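PDB 2C9E: peridinin-chlorophyll A protein from Amphidinium carterae, which probably serves as a water-soluble light-harvesting antenna, capturing blue-green light with peridinin and chlorophyll a held inside an all-helical shell. Local coordinates for residues V54-D59 / A240-V245; M100-D105 / S147-A152. All blocks are in the same frame, centred on the assembly; numbering follows the deposited sequence.

Interaction 1 (V54-D59 / A240-V245); sequences VGLTMD and AVFAHV. With CLA (chlorophyll a), chain C.
In the all-helical shell of the peridinin-chlorophyll protein, the turn at the foot of helix 41-55 packs on helix 234-251, which carries the water-ligated chlorophyll on its other flank. Leu56, in the type I beta turn from Gly55 to Met58, makes the side-chain contact for 54-59. Its CG, set beside the backbone N and anti to the carbonyl carbon (chi1 -84°), comes to 3.9 Å from Val241 CG1, the two side chains sliding past each other. Its CD1 meets Phe242 CB at 3.8 Å, reaching the edge of that ring near its plane rather than a face, and Val245 CG2 is a looser neighbour. A branched aliphatic side chain suits this place, since one methyl can bridge two successive helical turns, and a bound peridinin also touches Leu56. Thr57 ties the turn back to the helix: its OG1 and backbone N both bond to Val54 O, with OG1 in the carbonyl plane on a lone pair. Val241 and Ala240 touch the chlorophyll CBC, the alanine being small enough to let it come near. His244 lays one ring face over the macrocycle at C1C. Its ND1 donates almost straight (171°) to Ala240 O, which leaves NE2 for the water and fixes the ring's rotation. That water, 2.7 Å from His244 NE2, sits in the ring plane and binds the chlorophyll magnesium with its O 2.1 Å from MG.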
loop_
_atom_site.group_PDB
_atom_site.type_symbol
_atom_site.label_atom_id
_atom_site.label_comp_id
_atom_site.label_asym_id
_atom_site.label_seq_id
_atom_site.Cartn_x
_atom_site.Cartn_y
_atom_site.Cartn_z
ATOM N N VAL A 54 6.955 -1.486 10.240
ATOM C CA VAL A 54 8.040 -2.305 9.680
ATOM C C VAL A 54 8.671 -1.600 8.504
ATOM O O VAL A 54 9.904 -1.556 8.369
ATOM C CB VAL A 54 7.553 -3.769 9.245
ATOM C CG1 VAL A 54 8.722 -4.618 8.729
ATOM C CG2 VAL A 54 6.976 -4.472 10.453
ATOM N N GLY A 55 7.828 -0.986 7.686
ATOM C CA GLY A 55 8.334 -0.289 6.518
ATOM C C GLY A 55 9.274 0.818 6.962
ATOM O O GLY A 55 10.228 1.178 6.251
ATOM N N LEU A 56 9.009 1.346 8.157
ATOM C CA LEU A 56 9.803 2.447 8.689
ATOM C C LEU A 56 11.132 1.988 9.274
ATOM O O LEU A 56 11.938 2.807 9.661
ATOM C CB LEU A 56 8.997 3.228 9.740
ATOM C CG LEU A 56 8.057 4.299 9.161
ATOM C CD1 LEU A 56 7.214 4.965 10.261
ATOM C CD2 LEU A 56 8.860 5.351 8.476
ATOM N N THR A 57 11.384 0.684 9.305
ATOM C CA THR A 57 12.658 0.185 9.837
ATOM C C THR A 57 13.626 -0.159 8.697
ATOM O O THR A 57 14.802 -0.393 8.930
ATOM C CB THR A 57 12.493 -1.100 10.693
ATOM O OG1 THR A 57 11.968 -2.168 9.882
ATOM C CG2 THR A 57 11.591 -0.848 11.903
ATOM N N MET A 58 13.116 -0.170 7.467
ATOM C CA MET A 58 13.891 -0.518 6.278
ATOM C C MET A 58 14.805 0.577 5.747
ATOM O O MET A 58 14.606 1.769 6.014
ATOM C CB MET A 58 12.935 -0.935 5.164
ATOM C CG MET A 58 12.155 -2.239 5.483
ATOM S SD MET A 58 10.779 -2.551 4.308
ATOM C CE MET A 58 10.215 -4.171 4.852
ATOM N N ASP A 59 15.790 0.156 4.969
ATOM C CA ASP A 59 16.742 1.048 4.340
ATOM C C ASP A 59 16.032 1.725 3.145
ATOM O O ASP A 59 15.716 1.085 2.141
ATOM C CB ASP A 59 17.907 0.196 3.872
ATOM C CG ASP A 59 18.984 0.995 3.177
ATOM O OD1 ASP A 59 18.747 2.145 2.770
ATOM O OD2 ASP A 59 20.084 0.435 3.028
ATOM N N ALA A 240 5.108 11.312 6.274
ATOM C CA ALA A 240 3.672 11.028 6.081
ATOM C C ALA A 240 3.298 9.625 6.613
ATOM O O ALA A 240 2.325 9.458 7.351
ATOM C CB ALA A 240 3.347 11.162 4.627
ATOM N N VAL A 241 4.092 8.621 6.263
ATOM C CA VAL A 241 3.865 7.273 6.738
ATOM C C VAL A 241 3.824 7.295 8.304
ATOM O O VAL A 241 2.930 6.734 8.936
ATOM C CB VAL A 241 4.998 6.322 6.227
ATOM C CG1 VAL A 241 4.937 4.945 6.927
ATOM C CG2 VAL A 241 4.871 6.089 4.709
ATOM N N PHE A 242 4.803 7.930 8.940
ATOM C CA PHE A 242 4.782 7.941 10.371
ATOM C C PHE A 242 3.535 8.727 10.888
ATOM O O PHE A 242 2.903 8.326 11.892
ATOM C CB PHE A 242 6.089 8.533 10.912
ATOM C CG PHE A 242 6.136 8.561 12.409
ATOM C CD1 PHE A 242 6.058 7.375 13.130
ATOM C CD2 PHE A 242 6.140 9.778 13.098
ATOM C CE1 PHE A 242 5.972 7.379 14.532
ATOM C CE2 PHE A 242 6.051 9.820 14.498
ATOM C CZ PHE A 242 5.966 8.613 15.220
ATOM N N ALA A 243 3.169 9.828 10.216
ATOM C CA ALA A 243 1.983 10.585 10.647
ATOM C C ALA A 243 0.764 9.610 10.737
ATOM O O ALA A 243 -0.024 9.663 11.675
ATOM C CB ALA A 243 1.681 11.727 9.655
ATOM N N HIS A 244 0.632 8.703 9.766
ATOM C CA HIS A 244 -0.495 7.742 9.793
ATOM C C HIS A 244 -0.317 6.735 10.943
ATOM O O HIS A 244 -1.283 6.355 11.565
ATOM C CB HIS A 244 -0.605 6.968 8.474
ATOM C CG HIS A 244 -1.108 7.778 7.305
ATOM N ND1 HIS A 244 -0.307 8.660 6.599
ATOM C CD2 HIS A 244 -2.324 7.800 6.695
ATOM C CE1 HIS A 244 -1.010 9.193 5.604
ATOM N NE2 HIS A 244 -2.238 8.688 5.643
ATOM N N VAL A 245 0.917 6.268 11.190
ATOM C CA VAL A 245 1.197 5.325 12.301
ATOM C C VAL A 245 0.693 6.026 13.567
ATOM O O VAL A 245 0.022 5.443 14.398
ATOM C CB VAL A 245 2.753 5.013 12.508
ATOM C CG1 VAL A 245 2.962 4.314 13.869
ATOM C CG2 VAL A 245 3.309 4.084 11.386
HETATM MG MG CLA C . -4.369 7.660 2.456
HETATM C CHA CLA C . -5.680 9.349 -0.333
HETATM C CHB CLA C . -7.525 6.418 3.140
HETATM C CHC CLA C . -2.994 5.277 4.582
HETATM C CHD CLA C . -1.194 8.275 1.130
HETATM N NA CLA C . -6.363 7.987 1.623
HETATM C C1A CLA C . -6.661 8.726 0.468
HETATM C C2A CLA C . -8.137 8.615 0.153
HETATM C C3A CLA C . -8.718 7.898 1.363
HETATM C C4A CLA C . -7.493 7.363 2.105
HETATM C CMA CLA C . -9.445 8.908 2.263
HETATM C CAA CLA C . -8.374 7.799 -1.124
HETATM C CBA CLA C . -9.820 7.860 -1.610
HETATM C CGA CLA C . -10.100 6.884 -2.743
HETATM O O1A CLA C . -11.252 6.800 -3.177
HETATM O O2A CLA C . -9.049 6.032 -3.325
HETATM N NB CLA C . -5.132 6.207 3.732
HETATM C C1B CLA C . -6.470 5.907 3.877
HETATM C C2B CLA C . -6.629 5.023 4.999
HETATM C C3B CLA C . -5.375 4.689 5.443
HETATM C C4B CLA C . -4.410 5.397 4.579
HETATM C CMB CLA C . -7.989 4.568 5.648
HETATM C CAB CLA C . -5.381 3.783 6.590
HETATM C CBB CLA C . -4.228 3.383 7.149
HETATM N NC CLA C . -2.428 6.911 2.788
HETATM C C1C CLA C . -2.077 5.980 3.749
HETATM C C2C CLA C . -0.622 5.909 3.815
HETATM C C3C CLA C . -0.130 6.738 2.862
HETATM C C4C CLA C . -1.268 7.359 2.197
HETATM C CMC CLA C . 0.234 5.060 4.759
HETATM C CAC CLA C . 1.322 7.002 2.531
HETATM C CBC CLA C . 1.901 8.195 3.383
HETATM N ND CLA C . -3.590 8.565 0.807
HETATM C C1D CLA C . -2.296 8.867 0.483
HETATM C C2D CLA C . -2.247 9.937 -0.477
HETATM C C3D CLA C . -3.523 10.155 -0.828
HETATM C C4D CLA C . -4.339 9.297 -0.041
HETATM C CMD CLA C . -0.946 10.623 -1.030
HETATM C CAD CLA C . -4.403 10.844 -1.738
HETATM O OBD CLA C . -4.229 11.859 -2.435
HETATM C CBD CLA C . -5.774 10.206 -1.626
HETATM C CGD CLA C . -6.772 11.332 -1.468
HETATM O O1D CLA C . -7.105 11.701 -0.343
HETATM O O2D CLA C . -7.247 11.958 -2.574
HETATM C CED CLA C . -7.985 13.047 -2.441
HETATM C C1 CLA C . -9.447 5.144 -4.400
HETATM C C2 CLA C . -8.308 4.442 -4.783
HETATM C C3 CLA C . -7.844 4.068 -6.040
HETATM C C4 CLA C . -8.617 4.385 -7.377
HETATM C C5 CLA C . -6.484 3.284 -6.238
HETATM C C6 CLA C . -5.752 2.877 -4.921
HETATM C C7 CLA C . -4.333 2.306 -5.177
HETATM C C8 CLA C . -3.512 1.944 -3.910
HETATM C C9 CLA C . -2.021 1.758 -4.276
HETATM C C10 CLA C . -4.077 0.630 -3.320
HETATM C C11 CLA C . -3.191 -0.074 -2.263
HETATM C C12 CLA C . -3.948 -1.199 -1.551
HETATM C C13 CLA C . -4.596 -2.266 -2.446
HETATM C C14 CLA C . -5.709 -3.044 -1.778
HETATM C C15 CLA C . -3.509 -3.224 -2.954
HETATM C C16 CLA C . -2.818 -4.100 -1.922
HETATM C C17 CLA C . -1.571 -4.675 -2.534
HETATM C C18 CLA C . -0.836 -5.707 -1.689
HETATM C C19 CLA C . 0.385 -6.192 -2.427
HETATM C C20 CLA C . -1.743 -6.885 -1.393
HETATM O O HOH W 1 -4.286 9.111 4.012
#

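Interaction 2 (M100-D105 / S147-A152); sequences MIASAD and SAVRDA. With PID (peridinin), chain F.
One end of a peridinin pocket is walled by helix 87-102 and helix 132-152, where Ile101 and Ala102 meet Val149 over the carotenoid. Val149 CG1, placed anti to the backbone N (chi1 175°), is the atom that does the touching. It lies 3.7 Å from Ala102 N and is in contact with Ala102 CB as well. The same Val149 CG1 methyl rests 3.5 Å from peridinin CM2. The small alanine lets the backbones come close, the CA atoms of Ala102 and Val149 being 5.3 Å apart. Helix packs on helix here, within the all-helical fold, through van der Waals contact, with no hydrogen bond between the two segments. Ile101 splits its two branches: CG2 faces Val149 CG1 at 4.1 Å, while CD1 drops to peridinin C12 at 3.4 Å. Were Ile101 cut back to an alanine, a gap would probably open beside the lactone ring of the peridinin and Val149 CG1 would lose its CG2 neighbour. On the solvent side, Arg150 bends at chi3 (56°) so that NH2 makes a salt bridge to Asp151 OD1 at 3.0 Å, in the guanidinium plane but from above the carboxylate plane. Arg150 CB and CG each lie 4.1 Å from peridinin C4.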
loop_
_atom_site.group_PDB
_atom_site.type_symbol
_atom_site.label_atom_id
_atom_site.label_comp_id
_atom_site.label_asym_id
_atom_site.label_seq_id
_atom_site.Cartn_x
_atom_site.Cartn_y
_atom_site.Cartn_z
ATOM N N MET A 100 15.578 -5.860 0.429
ATOM C CA MET A 100 14.917 -4.878 1.239
ATOM C C MET A 100 14.510 -5.510 2.572
ATOM O O MET A 100 14.555 -4.843 3.622
ATOM C CB MET A 100 13.705 -4.314 0.506
ATOM C CG MET A 100 12.893 -3.288 1.305
ATOM S SD MET A 100 11.285 -3.033 0.389
ATOM C CE MET A 100 10.230 -4.411 1.105
ATOM N N ILE A 101 14.099 -6.777 2.563
ATOM C CA ILE A 101 13.695 -7.394 3.830
ATOM C C ILE A 101 14.905 -7.639 4.752
ATOM O O ILE A 101 14.781 -7.671 5.996
ATOM C CB ILE A 101 12.907 -8.724 3.599
ATOM C CG1 ILE A 101 11.614 -8.385 2.863
ATOM C CG2 ILE A 101 12.623 -9.441 4.935
ATOM C CD1 ILE A 101 10.880 -9.539 2.402
ATOM N N ALA A 102 16.074 -7.799 4.140
ATOM C CA ALA A 102 17.286 -8.009 4.924
ATOM C C ALA A 102 17.596 -6.743 5.757
ATOM O O ALA A 102 18.251 -6.802 6.779
ATOM C CB ALA A 102 18.467 -8.358 3.991
ATOM N N SER A 103 17.113 -5.590 5.320
ATOM C CA SER A 103 17.376 -4.381 6.088
ATOM C C SER A 103 16.310 -4.108 7.155
ATOM O O SER A 103 16.431 -3.169 7.918
ATOM C CB SER A 103 17.447 -3.163 5.161
ATOM O OG SER A 103 16.150 -2.835 4.664
ATOM N N ALA A 104 15.269 -4.917 7.212
ATOM C CA ALA A 104 14.199 -4.654 8.163
ATOM C C ALA A 104 14.456 -5.170 9.574
ATOM O O ALA A 104 15.258 -6.119 9.787
ATOM C CB ALA A 104 12.853 -5.249 7.614
ATOM N N ASP A 105 13.771 -4.551 10.540
ATOM C CA ASP A 105 13.865 -5.010 11.914
ATOM C C ASP A 105 13.296 -6.421 11.828
ATOM O O ASP A 105 12.143 -6.586 11.419
ATOM C CB ASP A 105 12.980 -4.190 12.822
ATOM C CG ASP A 105 12.952 -4.745 14.216
ATOM O OD1 ASP A 105 12.248 -5.751 14.514
ATOM O OD2 ASP A 105 13.692 -4.169 15.025
ATOM N N SER A 147 16.109 -17.899 5.240
ATOM C CA SER A 147 17.343 -18.102 6.009
ATOM C C SER A 147 18.508 -17.319 5.443
ATOM O O SER A 147 19.354 -16.842 6.206
ATOM C CB SER A 147 17.757 -19.567 6.020
ATOM O OG SER A 147 16.731 -20.374 6.549
ATOM N N ALA A 148 18.574 -17.215 4.109
ATOM C CA ALA A 148 19.660 -16.476 3.480
ATOM C C ALA A 148 19.492 -15.045 3.898
ATOM O O ALA A 148 20.452 -14.410 4.297
ATOM C CB ALA A 148 19.611 -16.595 1.934
ATOM N N VAL A 149 18.253 -14.549 3.819
ATOM C CA VAL A 149 17.938 -13.176 4.223
ATOM C C VAL A 149 18.212 -12.885 5.714
ATOM O O VAL A 149 18.777 -11.846 6.063
ATOM C CB VAL A 149 16.475 -12.854 3.903
ATOM C CG1 VAL A 149 16.127 -11.491 4.423
ATOM C CG2 VAL A 149 16.268 -12.943 2.389
ATOM N N ARG A 150 17.786 -13.792 6.583
ATOM C CA ARG A 150 18.005 -13.642 8.011
ATOM C C ARG A 150 19.523 -13.572 8.221
ATOM O O ARG A 150 20.011 -12.643 8.835
ATOM C CB ARG A 150 17.450 -14.856 8.760
ATOM C CG ARG A 150 17.570 -14.776 10.309
ATOM C CD ARG A 150 17.460 -16.176 10.934
ATOM N NE ARG A 150 18.495 -17.012 10.327
ATOM C CZ ARG A 150 18.302 -18.247 9.881
ATOM N NH1 ARG A 150 17.099 -18.801 10.010
ATOM N NH2 ARG A 150 19.281 -18.880 9.214
ATOM N N ASP A 151 20.265 -14.545 7.690
ATOM C CA ASP A 151 21.711 -14.533 7.859
ATOM C C ASP A 151 22.315 -13.189 7.428
ATOM O O ASP A 151 23.205 -12.663 8.090
ATOM C CB ASP A 151 22.366 -15.690 7.086
ATOM C CG ASP A 151 22.077 -17.058 7.722
ATOM O OD1 ASP A 151 21.679 -17.092 8.908
ATOM O OD2 ASP A 151 22.254 -18.100 7.054
ATOM N N ALA A 152 21.817 -12.609 6.347
ATOM C CA ALA A 152 22.384 -11.358 5.893
ATOM C C ALA A 152 21.807 -10.100 6.552
ATOM O O ALA A 152 22.298 -9.013 6.337
ATOM C CB ALA A 152 22.273 -11.260 4.336
HETATM C C1 PID F . 11.681 -14.520 8.735
HETATM C C2 PID F . 12.348 -14.801 10.086
HETATM C C3 PID F . 12.884 -13.498 10.687
HETATM C C4 PID F . 13.931 -12.929 9.727
HETATM C C5 PID F . 13.339 -12.473 8.388
HETATM C C6 PID F . 12.223 -13.392 7.851
HETATM C C7 PID F . 12.060 -13.370 6.461
HETATM C C8 PID F . 10.865 -13.158 5.770
HETATM C C9 PID F . 10.739 -13.111 4.377
HETATM C C10 PID F . 11.742 -13.253 3.424
HETATM C C11 PID F . 9.628 -12.824 3.697
HETATM C C12 PID F . 9.895 -12.773 2.387
HETATM C C13 PID F . 8.967 -12.483 1.385
HETATM C C14 PID F . 9.203 -12.409 0.010
HETATM C C15 PID F . 8.145 -12.097 -0.848
HETATM C C16 PID F . 8.223 -11.967 -2.234
HETATM C C17 PID F . 7.109 -11.633 -3.005
HETATM C C18 PID F . 7.191 -11.465 -4.388
HETATM C C19 PID F . 6.113 -11.110 -5.198
HETATM C C20 PID F . 6.317 -10.921 -6.567
HETATM C C21 PID F . 5.349 -10.525 -7.491
HETATM C C22 PID F . 5.706 -10.341 -8.827
HETATM C C23 PID F . 4.848 -9.941 -9.727
HETATM C C24 PID F . 3.989 -9.466 -10.592
HETATM C C25 PID F . 3.779 -7.958 -10.803
HETATM C C26 PID F . 2.302 -7.640 -10.544
HETATM C C27 PID F . 1.349 -8.539 -11.340
HETATM C C28 PID F . 1.634 -10.032 -11.122
HETATM C C29 PID F . 3.095 -10.391 -11.421
HETATM C C30 PID F . -0.642 -7.236 -11.344
HETATM C C31 PID F . -2.097 -7.002 -10.932
HETATM C CM1 PID F . 11.034 -15.751 8.098
HETATM C CM2 PID F . 14.511 -12.388 7.405
HETATM C CM3 PID F . 12.799 -11.058 8.605
HETATM C CM4 PID F . 10.605 -12.651 -0.559
HETATM C CM5 PID F . 3.905 -10.249 -7.055
HETATM C CM6 PID F . 4.600 -7.138 -9.803
HETATM C CM7 PID F . 4.197 -7.550 -12.217
HETATM C CM8 PID F . 3.354 -11.858 -11.064
HETATM O O1 PID F . 10.989 -13.276 8.584
HETATM O O2 PID F . 13.507 -13.748 11.952
HETATM O O3 PID F . 12.925 -13.496 3.651
HETATM O O4 PID F . 11.219 -13.043 2.179
HETATM O O5 PID F . 3.385 -10.137 -12.803
HETATM O O6 PID F . 0.024 -8.308 -10.834
HETATM O O7 PID F . -0.115 -6.502 -12.177
#

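Interaction 2 falls within the span of chain enclosed by interaction 1, and their centres are about 18 Å apart, yet segments 54-59 and 100-105 touch directly. Ser103 OG probably hydrogen-bonds to Asp59 N at 3.0 Å, and Thr57 OG1 to Asp105 N at 3.1 Å, so each turn offers a hydroxyl to a backbone N of the other. Alongside, Met58 SD packs 3.7 Å from Met100 CE, and both methionines line one peridinin pocket. Interaction 1 ties the two homologous halves of the chain together and borders one chlorophyll through 240-245; interaction 2, inside the first half, borders the other chlorophyll through Met100 and a different peridinin through Ile101, Val149 and Arg150.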